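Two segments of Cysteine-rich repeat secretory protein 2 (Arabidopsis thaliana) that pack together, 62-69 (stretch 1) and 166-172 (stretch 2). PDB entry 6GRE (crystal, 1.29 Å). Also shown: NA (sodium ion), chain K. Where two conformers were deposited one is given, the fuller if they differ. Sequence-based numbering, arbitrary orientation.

Stretch 1, residues 62-69: GIYQCRGD
Stretch 2, residues 166-172: AQCSGDL

Two extended segments of one chain, at least 99 residues apart in sequence wherever they touch, run nearly antiparallel: strand 62-66 and strand 166-168 make an angle of 158° between their N-to-C directions. Their axes come no closer than 9.5 Å, too far for backbone pairing, so side chains fill the gap. The register sets the CA of Gln65 6.9 Å from the CA of Gly170, and the CA of Arg67 7.5 Å from the CA of Gln167. About 301 Å² is buried, both sides summed.

Stretch 1 enters fully extended at Gly62 (phi/psi -158/166), which makes no contact. Ile63 (-136/160) points toward stretch 2 with chi1 p and chi2 t, bringing its CD1 to 3.3 Å from Ser169 OG and 4.3 Å from Asp171 OD1. That polar pair is already organised: Ser169, chi1 t, donates from OG to Asp171 OD1 at 2.6 Å, with Asp171 at chi1 p. The methyl therefore packs beside a hydroxyl whose hydrogen bond is made within its own stretch.

The strand alternates, so Tyr64 (-126/159, chi1 p, chi2 -86°) is out of reach and Gln65 (-151/125) points back toward the partner. Gln65 is all but straight, chi1 t, chi2 t and chi3 171°, and its amide lies against the bend where stretch 2 leaves its strand. As modelled, Gln65 OE1 is 2.8 Å from Cys168 O and Gln65 NE2 is 2.7 Å from Gly170 N, but the amides of Gln65 and Gln167 are both probably turned over, so these distances place the amide without settling which atom is which. The bend is a type I turn from Ser169 (-51/137) through Gly170 (-67/-14) and Asp171 (-85/-12) to Leu172 (-76/146), closed by Leu172 N to Ser169 O at 3.1 Å.

Cys66 (-95/155, chi1 m) points away, as does Cys168 (-100/144, chi1 m); each is covalently bonded elsewhere in the structure. One end of the Gln167 amide, modelled as OE1, lies 3.2 Å from Cys66 O. Gln167 (-147/138, chi1 t, chi2 t, chi3 -143°) answers Gln65 as a second extended glutamine, following Ala166 (-139/142).

At Arg67 (-48/141) stretch 1 leaves its strand. Arg67 CA lies 3.6 Å from the Gln167 amide atom modelled as NE2, while the arginine side chain (chi1 -130°, chi2 t, chi3 p, chi4 -159°) starts sideways and leads away. Gly68 (-69/-10) packs nearby, its N 3.6 Å from the atom modelled as Gln167 OE1. Asp69 (-116/7, chi1 p, chi2 -9°) receives Arg67 in a salt bridge: Arg67 NE and NH2 each donate to Asp69 OD1 at 3.0 Å. Asp69 OD2 binds the sodium ion NA at 2.0 Å.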

# COMPACT_ATOMS: atom_id res chain seq x y z
N GLY A 62 13.67 -2.54 0.79
CA GLY A 62 12.40 -1.98 1.21
C GLY A 62 11.95 -0.84 0.35
O GLY A 62 12.70 -0.24 -0.43
N ILE A 63 10.66 -0.52 0.55
CA ILE A 63 10.07 0.68 -0.01
C ILE A 63 9.19 1.35 1.04
O ILE A 63 8.71 0.70 1.99
CB ILE A 63 9.21 0.36 -1.27
CG1 ILE A 63 7.96 -0.45 -0.91
CG2 ILE A 63 10.04 -0.32 -2.34
CD1 ILE A 63 6.92 -0.54 -2.01
N TYR A 64 8.93 2.64 0.83
CA TYR A 64 7.71 3.23 1.37
C TYR A 64 6.96 3.90 0.23
O TYR A 64 7.52 4.22 -0.82
CB TYR A 64 8.00 4.27 2.45
CG TYR A 64 8.60 5.53 1.90
CD1 TYR A 64 9.97 5.62 1.71
CD2 TYR A 64 7.83 6.63 1.55
CE1 TYR A 64 10.55 6.76 1.18
CE2 TYR A 64 8.39 7.77 1.02
CZ TYR A 64 9.77 7.84 0.82
OH TYR A 64 10.36 8.96 0.32
N GLN A 65 5.66 4.11 0.44
CA GLN A 65 4.87 4.83 -0.51
C GLN A 65 3.72 5.54 0.19
O GLN A 65 2.95 4.93 0.90
CB GLN A 65 4.27 3.90 -1.55
CG GLN A 65 3.54 4.67 -2.64
CD GLN A 65 3.22 3.76 -3.79
OE1 GLN A 65 2.49 4.11 -4.72
NE2 GLN A 65 3.81 2.57 -3.75
N CYS A 66 3.67 6.85 -0.04
CA CYS A 66 2.58 7.69 0.44
C CYS A 66 1.53 7.84 -0.67
O CYS A 66 1.86 7.78 -1.85
CB CYS A 66 3.10 9.06 0.84
SG CYS A 66 4.11 8.95 2.34
N ARG A 67 0.30 8.10 -0.25
CA ARG A 67 -0.77 8.50 -1.16
C ARG A 67 -0.22 9.60 -2.08
O ARG A 67 0.51 10.50 -1.63
CB ARG A 67 -1.97 8.95 -0.31
CG ARG A 67 -3.31 8.34 -0.67
CD ARG A 67 -4.39 8.98 0.19
NE ARG A 67 -4.45 10.41 -0.05
CZ ARG A 67 -4.96 11.32 0.78
NH1 ARG A 67 -5.38 10.97 1.98
NH2 ARG A 67 -5.02 12.58 0.40
N GLY A 68 -0.60 9.56 -3.36
CA GLY A 68 0.04 10.29 -4.45
C GLY A 68 -0.16 11.81 -4.42
O GLY A 68 0.56 12.53 -5.14
N ASP A 69 -1.04 12.29 -3.55
CA ASP A 69 -1.32 13.71 -3.44
C ASP A 69 -0.90 14.26 -2.07
O ASP A 69 -1.20 15.42 -1.76
CB ASP A 69 -2.80 13.96 -3.71
CG ASP A 69 -3.73 13.17 -2.79
OD1 ASP A 69 -3.25 12.29 -2.05
OD2 ASP A 69 -4.95 13.42 -2.87
N ALA A 166 -7.43 4.67 -5.89
CA ALA A 166 -6.71 3.40 -6.24
C ALA A 166 -5.23 3.71 -6.30
O ALA A 166 -4.83 4.79 -6.74
CB ALA A 166 -7.16 2.82 -7.53
N GLN A 167 -4.39 2.81 -5.84
CA GLN A 167 -2.94 3.06 -5.88
C GLN A 167 -2.22 1.74 -6.10
O GLN A 167 -2.60 0.70 -5.50
CB GLN A 167 -2.37 3.72 -4.61
CG GLN A 167 -0.92 4.24 -4.78
CD GLN A 167 -0.37 5.34 -3.86
OE1 GLN A 167 0.43 6.27 -4.23
NE2 GLN A 167 -0.69 5.20 -2.60
N CYS A 168 -1.21 1.77 -6.96
CA CYS A 168 -0.27 0.68 -7.15
C CYS A 168 1.03 0.95 -6.41
O CYS A 168 1.48 2.08 -6.36
CB CYS A 168 0.17 0.61 -8.59
SG CYS A 168 -1.20 0.07 -9.60
N SER A 169 1.64 -0.10 -5.87
CA SER A 169 2.98 -0.01 -5.37
C SER A 169 3.87 0.60 -6.46
O SER A 169 3.80 0.20 -7.61
CB SER A 169 3.41 -1.38 -4.96
OG SER A 169 4.62 -1.37 -4.23
N GLY A 170 4.74 1.52 -6.04
CA GLY A 170 5.51 2.38 -6.95
C GLY A 170 6.52 1.62 -7.78
O GLY A 170 7.03 2.19 -8.74
N ASP A 171 6.80 0.36 -7.43
CA ASP A 171 7.78 -0.44 -8.15
C ASP A 171 7.18 -1.14 -9.38
O ASP A 171 7.94 -1.69 -10.19
CB ASP A 171 8.39 -1.51 -7.25
CG ASP A 171 7.35 -2.48 -6.75
OD1 ASP A 171 6.43 -1.99 -6.01
OD2 ASP A 171 7.39 -3.66 -7.13
N LEU A 172 5.84 -1.15 -9.52
CA LEU A 172 5.20 -1.82 -10.63
C LEU A 172 5.35 -0.97 -11.89
O LEU A 172 5.28 0.25 -11.83
CB LEU A 172 3.70 -2.03 -10.39
CG LEU A 172 3.31 -2.99 -9.26
CD1 LEU A 172 1.83 -3.31 -9.35
CD2 LEU A 172 4.14 -4.24 -9.31
NA NA K . -6.41 12.02 -2.95